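Local coordinates for protein Nrps/pks (PDB 4OPE) that probably catalyses decarboxylative Claisen condensation in polyketide chain elongation, as a ketosynthase domain of the oxazolomycin assembly line, at residues Val123-Leu134 / Thr148-Val159; Pro42-Arg50 / Leu577-Arg585. All coordinates share one frame; numbering follows the deposited sequence.

Interaction 1. Residues Val123-Leu134 / Thr148-Val159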
loop_
_atom_site.group_PDB
_atom_site.type_symbol
_atom_site.label_atom_id
_atom_site.label_comp_id
_atom_site.label_asym_id
_atom_site.label_seq_id
_atom_site.Cartn_x
_atom_site.Cartn_y
_atom_site.Cartn_z
ATOM N N VAL A 123 -3.610 -6.409 -8.988
ATOM C CA VAL A 123 -4.101 -5.025 -8.865
ATOM C C VAL A 123 -3.333 -4.318 -7.777
ATOM O O VAL A 123 -3.195 -4.852 -6.663
ATOM C CB VAL A 123 -5.544 -5.011 -8.450
ATOM C CG1 VAL A 123 -6.016 -3.587 -8.225
ATOM C CG2 VAL A 123 -6.374 -5.706 -9.505
ATOM N N PHE A 124 -2.838 -3.132 -8.137
ATOM C CA PHE A 124 -1.979 -2.252 -7.329
ATOM C C PHE A 124 -2.415 -0.801 -7.563
ATOM O O PHE A 124 -2.312 -0.273 -8.681
ATOM C CB PHE A 124 -0.528 -2.389 -7.762
ATOM C CG PHE A 124 0.001 -3.787 -7.696
ATOM C CD1 PHE A 124 -0.293 -4.710 -8.678
ATOM C CD2 PHE A 124 0.793 -4.173 -6.656
ATOM C CE1 PHE A 124 0.196 -6.004 -8.615
ATOM C CE2 PHE A 124 1.274 -5.474 -6.566
ATOM C CZ PHE A 124 0.982 -6.391 -7.552
ATOM N N VAL A 125 -2.931 -0.162 -6.517
ATOM C CA VAL A 125 -3.545 1.161 -6.630
ATOM C C VAL A 125 -3.080 2.034 -5.532
ATOM O O VAL A 125 -3.079 1.625 -4.391
ATOM C CB VAL A 125 -5.088 1.072 -6.595
ATOM C CG1 VAL A 125 -5.607 0.474 -5.295
ATOM C CG2 VAL A 125 -5.740 2.421 -6.914
ATOM N N GLY A 126 -2.670 3.252 -5.871
ATOM C CA GLY A 126 -2.179 4.187 -4.852
ATOM C C GLY A 126 -3.232 5.182 -4.463
ATOM O O GLY A 126 -3.946 5.743 -5.330
ATOM N N LEU A 127 -3.341 5.401 -3.154
ATOM C CA LEU A 127 -4.211 6.455 -2.584
ATOM C C LEU A 127 -3.520 7.083 -1.392
ATOM O O LEU A 127 -2.662 6.444 -0.760
ATOM C CB LEU A 127 -5.494 5.842 -2.105
ATOM C CG LEU A 127 -6.248 4.953 -3.097
ATOM C CD1 LEU A 127 -6.129 3.498 -2.714
ATOM C CD2 LEU A 127 -7.713 5.323 -3.072
HETATM N N MSE A 128 -3.860 8.332 -1.100
HETATM C CA MSE A 128 -3.287 9.063 0.069
HETATM C C MSE A 128 -4.266 9.831 0.929
HETATM O O MSE A 128 -3.906 10.354 1.962
HETATM C CB MSE A 128 -2.167 10.018 -0.380
HETATM C CG MSE A 128 -2.662 11.300 -1.027
HETATM SE SE MSE A 128 -1.164 12.575 -1.328
HETATM C CE MSE A 128 -0.914 13.370 0.458
ATOM N N TYR A 129 -5.507 9.921 0.502
ATOM C CA TYR A 129 -6.525 10.513 1.319
ATOM C C TYR A 129 -7.729 9.623 1.280
ATOM O O TYR A 129 -7.981 8.926 0.303
ATOM C CB TYR A 129 -6.935 11.896 0.817
ATOM C CG TYR A 129 -5.868 12.949 0.903
ATOM C CD1 TYR A 129 -5.390 13.367 2.109
ATOM C CD2 TYR A 129 -5.375 13.566 -0.233
ATOM C CE1 TYR A 129 -4.412 14.338 2.204
ATOM C CE2 TYR A 129 -4.386 14.537 -0.151
ATOM C CZ TYR A 129 -3.919 14.924 1.079
ATOM O OH TYR A 129 -2.962 15.898 1.191
ATOM N N GLY A 130 -8.485 9.672 2.346
ATOM C CA GLY A 130 -9.752 9.006 2.397
ATOM C C GLY A 130 -10.682 9.876 3.187
ATOM O O GLY A 130 -10.984 9.567 4.309
ATOM N N HIS A 131 -11.123 10.957 2.572
ATOM C CA HIS A 131 -11.943 11.924 3.211
ATOM C C HIS A 131 -13.412 11.681 3.193
ATOM O O HIS A 131 -14.108 12.236 4.037
ATOM C CB HIS A 131 -11.714 13.282 2.589
ATOM C CG HIS A 131 -10.380 13.855 2.916
ATOM N ND1 HIS A 131 -9.740 13.602 4.111
ATOM C CD2 HIS A 131 -9.536 14.612 2.184
ATOM C CE1 HIS A 131 -8.576 14.219 4.120
ATOM N NE2 HIS A 131 -8.426 14.834 2.963
ATOM N N TYR A 132 -13.913 10.873 2.275
ATOM C CA TYR A 132 -15.355 10.649 2.224
ATOM C C TYR A 132 -15.846 10.063 3.553
ATOM O O TYR A 132 -16.986 10.354 3.976
ATOM C CB TYR A 132 -15.734 9.723 1.097
ATOM C CG TYR A 132 -17.204 9.718 0.752
ATOM C CD1 TYR A 132 -17.785 10.810 0.126
ATOM C CD2 TYR A 132 -18.004 8.596 0.988
ATOM C CE1 TYR A 132 -19.127 10.800 -0.249
ATOM C CE2 TYR A 132 -19.337 8.581 0.631
ATOM C CZ TYR A 132 -19.897 9.694 0.014
ATOM O OH TYR A 132 -21.219 9.711 -0.389
ATOM N N GLN A 133 -14.995 9.273 4.222
ATOM C CA GLN A 133 -15.407 8.689 5.496
ATOM C C GLN A 133 -15.694 9.704 6.588
ATOM O O GLN A 133 -16.299 9.352 7.581
ATOM C CB GLN A 133 -14.379 7.686 6.004
ATOM C CG GLN A 133 -13.262 8.305 6.795
ATOM C CD GLN A 133 -12.101 7.355 6.965
ATOM O OE1 GLN A 133 -12.199 6.318 7.652
ATOM N NE2 GLN A 133 -10.963 7.727 6.375
ATOM N N LEU A 134 -15.255 10.950 6.436
ATOM C CA LEU A 134 -15.609 11.983 7.422
ATOM C C LEU A 134 -17.088 12.308 7.429
ATOM O O LEU A 134 -17.624 12.661 8.452
ATOM C CB LEU A 134 -14.896 13.278 7.153
ATOM C CG LEU A 134 -13.373 13.238 7.061
ATOM C CD1 LEU A 134 -12.932 14.692 6.825
ATOM C CD2 LEU A 134 -12.657 12.569 8.242
ATOM N N THR A 148 -20.021 5.829 6.570
ATOM C CA THR A 148 -19.415 5.814 5.269
ATOM C C THR A 148 -18.066 5.136 5.366
ATOM O O THR A 148 -17.469 5.013 6.442
ATOM C CB THR A 148 -19.199 7.228 4.746
ATOM O OG1 THR A 148 -18.473 7.978 5.718
ATOM C CG2 THR A 148 -20.540 7.910 4.451
ATOM N N SER A 149 -17.572 4.705 4.220
ATOM C CA SER A 149 -16.304 4.032 4.179
ATOM C C SER A 149 -15.383 4.636 3.124
ATOM O O SER A 149 -15.828 5.175 2.118
ATOM C CB SER A 149 -16.523 2.545 3.893
ATOM O OG SER A 149 -15.264 1.908 3.747
ATOM N N SER A 150 -14.100 4.516 3.385
ATOM C CA SER A 150 -13.065 4.918 2.474
ATOM C C SER A 150 -11.936 3.933 2.569
ATOM O O SER A 150 -10.829 4.302 2.408
ATOM C CB SER A 150 -12.509 6.286 2.873
ATOM O OG SER A 150 -13.377 7.319 2.432
ATOM N N SER A 151 -12.203 2.700 2.919
ATOM C CA SER A 151 -11.165 1.738 3.032
ATOM C C SER A 151 -10.293 1.718 1.737
ATOM O O SER A 151 -10.828 1.705 0.598
ATOM C CB SER A 151 -11.824 0.399 3.245
ATOM O OG SER A 151 -10.916 -0.631 2.944
ATOM N N TYR A 152 -8.974 1.732 1.911
ATOM C CA TYR A 152 -8.064 1.745 0.778
ATOM C C TYR A 152 -8.026 0.356 0.155
ATOM O O TYR A 152 -8.175 0.231 -1.041
ATOM C CB TYR A 152 -6.639 2.184 1.134
ATOM C CG TYR A 152 -6.431 3.650 1.481
ATOM C CD1 TYR A 152 -7.430 4.592 1.346
ATOM C CD2 TYR A 152 -5.187 4.096 1.932
ATOM C CE1 TYR A 152 -7.186 5.924 1.636
ATOM C CE2 TYR A 152 -4.941 5.425 2.266
ATOM C CZ TYR A 152 -5.934 6.337 2.120
ATOM O OH TYR A 152 -5.695 7.671 2.455
ATOM N N ALA A 153 -7.858 -0.689 0.949
ATOM C CA ALA A 153 -7.918 -2.049 0.417
ATOM C C ALA A 153 -9.176 -2.289 -0.368
ATOM O O ALA A 153 -9.138 -3.013 -1.358
ATOM C CB ALA A 153 -7.864 -3.042 1.523
ATOM N N SER A 154 -10.288 -1.685 0.042
ATOM C CA SER A 154 -11.527 -1.857 -0.703
ATOM C C SER A 154 -11.447 -1.406 -2.181
ATOM O O SER A 154 -11.994 -2.051 -3.093
ATOM C CB SER A 154 -12.650 -1.127 -0.013
ATOM O OG SER A 154 -13.847 -1.857 -0.177
ATOM N N VAL A 155 -10.731 -0.320 -2.424
ATOM C CA VAL A 155 -10.506 0.097 -3.761
ATOM C C VAL A 155 -9.818 -1.007 -4.620
ATOM O O VAL A 155 -10.239 -1.273 -5.782
ATOM C CB VAL A 155 -9.699 1.381 -3.808
ATOM C CG1 VAL A 155 -9.586 1.827 -5.249
ATOM C CG2 VAL A 155 -10.361 2.460 -2.957
ATOM N N ALA A 156 -8.784 -1.660 -4.094
ATOM C CA ALA A 156 -8.166 -2.703 -4.887
ATOM C C ALA A 156 -9.032 -3.976 -4.912
ATOM O O ALA A 156 -9.262 -4.561 -5.974
ATOM C CB ALA A 156 -6.792 -3.001 -4.382
ATOM N N ASN A 157 -9.509 -4.389 -3.739
ATOM C CA ASN A 157 -10.222 -5.669 -3.569
ATOM C C ASN A 157 -11.516 -5.728 -4.387
ATOM O O ASN A 157 -11.830 -6.727 -5.010
ATOM C CB ASN A 157 -10.593 -5.871 -2.104
ATOM C CG ASN A 157 -9.421 -6.134 -1.216
ATOM O OD1 ASN A 157 -9.557 -6.056 -0.018
ATOM N ND2 ASN A 157 -8.282 -6.449 -1.773
ATOM N N ARG A 158 -12.248 -4.632 -4.380
ATOM C CA ARG A 158 -13.432 -4.562 -5.167
ATOM C C ARG A 158 -13.132 -4.706 -6.680
ATOM O O ARG A 158 -13.821 -5.437 -7.412
ATOM C CB ARG A 158 -14.166 -3.277 -4.861
ATOM C CG ARG A 158 -15.564 -3.227 -5.480
ATOM C CD ARG A 158 -16.499 -2.379 -4.637
ATOM N NE ARG A 158 -17.421 -3.221 -3.901
ATOM C CZ ARG A 158 -17.931 -2.965 -2.700
ATOM N NH1 ARG A 158 -17.623 -1.883 -2.014
ATOM N NH2 ARG A 158 -18.768 -3.827 -2.172
ATOM N N VAL A 159 -12.098 -4.057 -7.157
ATOM C CA VAL A 159 -11.649 -4.345 -8.524
ATOM C C VAL A 159 -11.308 -5.852 -8.710
ATOM O O VAL A 159 -11.777 -6.528 -9.662
ATOM C CB VAL A 159 -10.480 -3.430 -8.905
ATOM C CG1 VAL A 159 -9.770 -3.925 -10.156
ATOM C CG2 VAL A 159 -11.032 -2.057 -9.154
HETATM O O HOH W 1 -3.625 7.950 3.830
HETATM O O HOH W 2 -17.163 6.804 8.495
#
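Val123, at the start of the run, straddles two turns of helix 152-159: CG1 meets Ala156 CB, while CG2 reaches Val159 CG1 at 3.9 Å. Its CG1 lies anti to the backbone N (chi1 176°), which directs the two methyls to different helix residues. Two residues on, Val125 CG1 settles against Ala156 CB at 3.8 Å, so one small alanine methyl takes up both valines. Strand and helix run roughly antiparallel here, at 148°, and Phe98 of helix 93-108 also packs on Val125. Leu127 sends CD2 tip to tip toward Val155 CG2 and sets CB over the centre of the Tyr152 ring, a CH-pi contact 4.0 Å from the centroid. Beyond it the chain bends round the Tyr152 hydroxyl. A water at the edge of the ring and in its plane lies 2.5 Å from Tyr152 OH and bonds weakly to Met128 O. Tyr152 also meets Tyr152 of the second subunit. Gly130 O accepts a bond of 2.8 Å from Gln133 NE2, chi1 near 86° sending the extended glutamine chain back. Tyr132 crosses Thr148 at about a right angle, CE2 near CG2, and its hydroxyl bonds to Glu89 O. Gln133 N gives a weak bond to Ser150 OG (3.1 Å), an oxygen also bonded to Asp92. A second water donates to Gln133 O and to Thr148 O, 2.7 Å away. The contact thus passes from aliphatic packing of strand on helix, as in the thiolase fold, to a polar end near the dimer interface where waters and hydroxyls link the segments, partly through weak bonds.

Interaction 2. Residues Pro42-Arg50 / Leu577-Arg585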
loop_
_atom_site.group_PDB
_atom_site.type_symbol
_atom_site.label_atom_id
_atom_site.label_comp_id
_atom_site.label_asym_id
_atom_site.label_seq_id
_atom_site.Cartn_x
_atom_site.Cartn_y
_atom_site.Cartn_z
ATOM N N PRO A 42 -16.144 24.188 -6.799
ATOM C CA PRO A 42 -17.494 24.223 -7.296
ATOM C C PRO A 42 -18.519 24.348 -6.184
ATOM O O PRO A 42 -18.353 23.750 -5.147
ATOM C CB PRO A 42 -17.642 22.875 -8.016
ATOM C CG PRO A 42 -16.264 22.518 -8.401
ATOM C CD PRO A 42 -15.358 23.078 -7.361
ATOM N N GLU A 43 -19.580 25.108 -6.430
ATOM C CA GLU A 43 -20.711 25.205 -5.520
ATOM C C GLU A 43 -21.233 23.847 -5.121
ATOM O O GLU A 43 -21.484 23.616 -3.962
ATOM C CB GLU A 43 -21.842 25.962 -6.170
ATOM C CG GLU A 43 -21.610 27.456 -6.194
ATOM C CD GLU A 43 -22.821 28.228 -6.709
ATOM O OE1 GLU A 43 -23.981 27.923 -6.287
ATOM O OE2 GLU A 43 -22.592 29.141 -7.544
ATOM N N ASP A 44 -21.382 22.930 -6.067
ATOM C CA ASP A 44 -22.000 21.638 -5.741
ATOM C C ASP A 44 -21.150 20.672 -4.890
ATOM O O ASP A 44 -21.635 19.591 -4.527
ATOM C CB ASP A 44 -22.602 20.948 -6.976
ATOM C CG ASP A 44 -21.604 20.623 -8.041
ATOM O OD1 ASP A 44 -20.417 20.990 -7.946
ATOM O OD2 ASP A 44 -22.035 19.990 -9.018
ATOM N N ARG A 45 -19.925 21.072 -4.543
ATOM C CA ARG A 45 -19.078 20.277 -3.671
ATOM C C ARG A 45 -19.204 20.751 -2.247
ATOM O O ARG A 45 -19.470 19.975 -1.351
ATOM C CB ARG A 45 -17.597 20.395 -4.067
ATOM C CG ARG A 45 -17.263 19.973 -5.469
ATOM C CD ARG A 45 -17.473 18.491 -5.692
ATOM N NE ARG A 45 -16.782 18.139 -6.928
ATOM C CZ ARG A 45 -15.645 17.455 -7.004
ATOM N NH1 ARG A 45 -15.126 17.227 -8.203
ATOM N NH2 ARG A 45 -15.040 16.989 -5.912
ATOM N N TRP A 46 -18.940 22.033 -2.034
ATOM C CA TRP A 46 -19.124 22.634 -0.726
ATOM C C TRP A 46 -19.064 24.138 -0.883
ATOM O O TRP A 46 -18.630 24.650 -1.928
ATOM C CB TRP A 46 -18.104 22.133 0.314
ATOM C CG TRP A 46 -16.682 22.524 0.057
ATOM C CD1 TRP A 46 -16.116 23.735 0.277
ATOM C CD2 TRP A 46 -15.638 21.681 -0.430
ATOM N NE1 TRP A 46 -14.787 23.715 -0.072
ATOM C CE2 TRP A 46 -14.461 22.462 -0.493
ATOM C CE3 TRP A 46 -15.578 20.342 -0.821
ATOM C CZ2 TRP A 46 -13.243 21.955 -0.935
ATOM C CZ3 TRP A 46 -14.362 19.835 -1.232
ATOM C CH2 TRP A 46 -13.222 20.642 -1.305
ATOM N N ASP A 47 -19.551 24.817 0.155
ATOM C CA ASP A 47 -19.615 26.253 0.216
ATOM C C ASP A 47 -18.271 26.662 0.760
ATOM O O ASP A 47 -17.987 26.516 1.951
ATOM C CB ASP A 47 -20.763 26.675 1.147
ATOM C CG ASP A 47 -20.839 28.199 1.388
ATOM O OD1 ASP A 47 -20.191 28.990 0.659
ATOM O OD2 ASP A 47 -21.573 28.594 2.334
ATOM N N HIS A 48 -17.418 27.145 -0.126
ATOM C CA HIS A 48 -16.092 27.525 0.280
ATOM C C HIS A 48 -16.081 28.849 1.058
ATOM O O HIS A 48 -15.113 29.132 1.767
ATOM C CB HIS A 48 -15.155 27.590 -0.916
ATOM C CG HIS A 48 -13.722 27.414 -0.540
ATOM N ND1 HIS A 48 -13.254 26.265 0.045
ATOM C CD2 HIS A 48 -12.658 28.241 -0.640
ATOM C CE1 HIS A 48 -11.959 26.384 0.284
ATOM N NE2 HIS A 48 -11.570 27.577 -0.124
ATOM N N GLY A 49 -17.142 29.648 0.934
ATOM C CA GLY A 49 -17.333 30.826 1.797
ATOM C C GLY A 49 -17.123 30.522 3.278
ATOM O O GLY A 49 -16.395 31.229 3.948
ATOM N N ARG A 50 -17.707 29.431 3.777
ATOM C CA ARG A 50 -17.562 29.049 5.206
ATOM C C ARG A 50 -16.135 28.875 5.696
ATOM O O ARG A 50 -15.922 28.814 6.901
ATOM C CB ARG A 50 -18.270 27.729 5.531
ATOM C CG ARG A 50 -19.576 27.519 4.804
ATOM C CD ARG A 50 -20.677 27.099 5.753
ATOM N NE ARG A 50 -20.424 25.827 6.450
ATOM C CZ ARG A 50 -21.157 24.721 6.292
ATOM N NH1 ARG A 50 -20.867 23.622 6.995
ATOM N NH2 ARG A 50 -22.184 24.697 5.429
ATOM N N LEU A 577 -23.865 10.794 -0.135
ATOM C CA LEU A 577 -24.594 10.661 1.102
ATOM C C LEU A 577 -25.484 11.906 1.200
ATOM O O LEU A 577 -25.115 12.968 0.708
ATOM C CB LEU A 577 -23.644 10.529 2.288
ATOM C CG LEU A 577 -24.278 10.027 3.591
ATOM C CD1 LEU A 577 -24.588 8.534 3.554
ATOM C CD2 LEU A 577 -23.388 10.336 4.780
ATOM N N PRO A 578 -26.704 11.766 1.728
ATOM C CA PRO A 578 -27.522 12.982 1.883
ATOM C C PRO A 578 -26.990 13.889 2.963
ATOM O O PRO A 578 -27.080 15.118 2.837
ATOM C CB PRO A 578 -28.876 12.429 2.269
ATOM C CG PRO A 578 -28.913 11.104 1.570
ATOM C CD PRO A 578 -27.534 10.551 1.808
ATOM N N ALA A 579 -26.409 13.275 3.999
ATOM C CA ALA A 579 -25.740 14.020 5.081
ATOM C C ALA A 579 -24.540 14.888 4.619
ATOM O O ALA A 579 -24.155 15.846 5.309
ATOM C CB ALA A 579 -25.309 13.066 6.167
ATOM N N ALA A 580 -23.951 14.564 3.463
ATOM C CA ALA A 580 -22.847 15.378 2.943
ATOM C C ALA A 580 -23.273 16.761 2.485
ATOM O O ALA A 580 -22.423 17.614 2.278
ATOM C CB ALA A 580 -22.135 14.675 1.803
ATOM N N ASP A 581 -24.574 16.984 2.342
ATOM C CA ASP A 581 -25.086 18.281 1.928
ATOM C C ASP A 581 -24.966 19.357 3.017
ATOM O O ASP A 581 -25.161 20.537 2.739
ATOM C CB ASP A 581 -26.524 18.120 1.438
ATOM C CG ASP A 581 -26.647 17.021 0.367
ATOM O OD1 ASP A 581 -25.653 16.801 -0.386
ATOM O OD2 ASP A 581 -27.711 16.361 0.305
ATOM N N ALA A 582 -24.612 18.957 4.240
ATOM C CA ALA A 582 -24.282 19.907 5.317
ATOM C C ALA A 582 -23.295 21.021 4.897
ATOM O O ALA A 582 -23.518 22.190 5.216
ATOM C CB ALA A 582 -23.741 19.150 6.539
ATOM N N VAL A 583 -22.238 20.651 4.162
ATOM C CA VAL A 583 -21.113 21.557 3.855
ATOM C C VAL A 583 -21.414 22.517 2.701
ATOM O O VAL A 583 -20.610 23.375 2.369
ATOM C CB VAL A 583 -19.748 20.799 3.639
ATOM C CG1 VAL A 583 -19.357 20.021 4.896
ATOM C CG2 VAL A 583 -19.753 19.864 2.412
ATOM N N ARG A 584 -22.600 22.392 2.126
ATOM C CA ARG A 584 -23.094 23.335 1.115
ATOM C C ARG A 584 -24.111 24.329 1.686
ATOM O O ARG A 584 -24.431 24.291 2.879
ATOM C CB ARG A 584 -23.733 22.543 -0.020
ATOM C CG ARG A 584 -22.838 21.427 -0.522
ATOM C CD ARG A 584 -23.588 20.436 -1.382
ATOM N NE ARG A 584 -24.236 21.092 -2.507
ATOM C CZ ARG A 584 -24.946 20.445 -3.417
ATOM N NH1 ARG A 584 -25.073 19.132 -3.324
ATOM N NH2 ARG A 584 -25.509 21.099 -4.426
ATOM N N ARG A 585 -24.610 25.211 0.822
ATOM C CA ARG A 585 -25.651 26.182 1.181
ATOM C C ARG A 585 -26.998 25.477 1.429
ATOM O O ARG A 585 -27.803 25.901 2.265
ATOM C CB ARG A 585 -25.807 27.227 0.061
ATOM C CG ARG A 585 -24.558 28.071 -0.224
ATOM C CD ARG A 585 -24.408 28.411 -1.715
ATOM N NE ARG A 585 -23.023 28.713 -2.137
ATOM C CZ ARG A 585 -22.036 27.818 -2.307
ATOM N NH1 ARG A 585 -22.229 26.513 -2.077
ATOM N NH2 ARG A 585 -20.829 28.231 -2.699
#
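Arg585, Val583 and Arg584, the last residues of the modelled chain, supply nearly all of the surface that 577-585 contributes to this contact with 42-50. The guanidinium of Arg585 is sandwiched: Glu43 CG lies over one face and Asp47 OD1 over the other, 3.5 Å from Arg585 NH2. That salt bridge is electrostatic alone, since the oxygen sits well out of the guanidinium plane and no N-H points at it; Arg585 is also poorly ordered. Asp47 holds its CG anti to the backbone N (chi1 175°), which brings the carboxylate across the arginine. Val583 supplies the firmer grip. Its O accepts from Asp47 N at 2.8 Å in a nearly straight bond (177°), and its CG2 lies against Trp46 CB. Next to it, Ala582 O takes an in-plane bond of 2.8 Å on a lone pair from Arg50 NH2. Arg584 lays its aliphatic CG against Trp46 CA and Arg45 O, then bends at chi3 (56°) so that Asp44 O lies over one guanidinium face, 3.6 Å from CZ. Its NH1 makes a long salt bridge to Asp581 OD1. Cut back to an alanine, this side chain would probably leave the Asp44 carbonyl uncovered and Asp581 without its distant charge. Two directional bonds to backbone carbonyls therefore fix the C-terminal 3-10 turn on the N-terminal loop, whereas the flanking arginines add face contacts and charge at a partly solvent-exposed margin.

How the interactions relate
From the N terminus the chain first passes through the loop 42-50, which waits for its partner until the far C-terminal end at 577-585; interaction 2 therefore closes a loop of more than 500 residues. Interaction 1 nests wholly inside it, closing a short loop, 13 residues between its segments, and setting strand 121-126 of the large mixed sheet against helix 152-163. Their centres lie about 22 Å apart, yet they touch: Tyr132 OH is 2.9 Å from Leu577 N, a probable hydrogen bond, and Thr148 CG2 packs on Leu577 CD2. The C-terminal tail thus bridges the two contacts, joining the ketosynthase core near the subunit interface to the peripheral N-terminal loop.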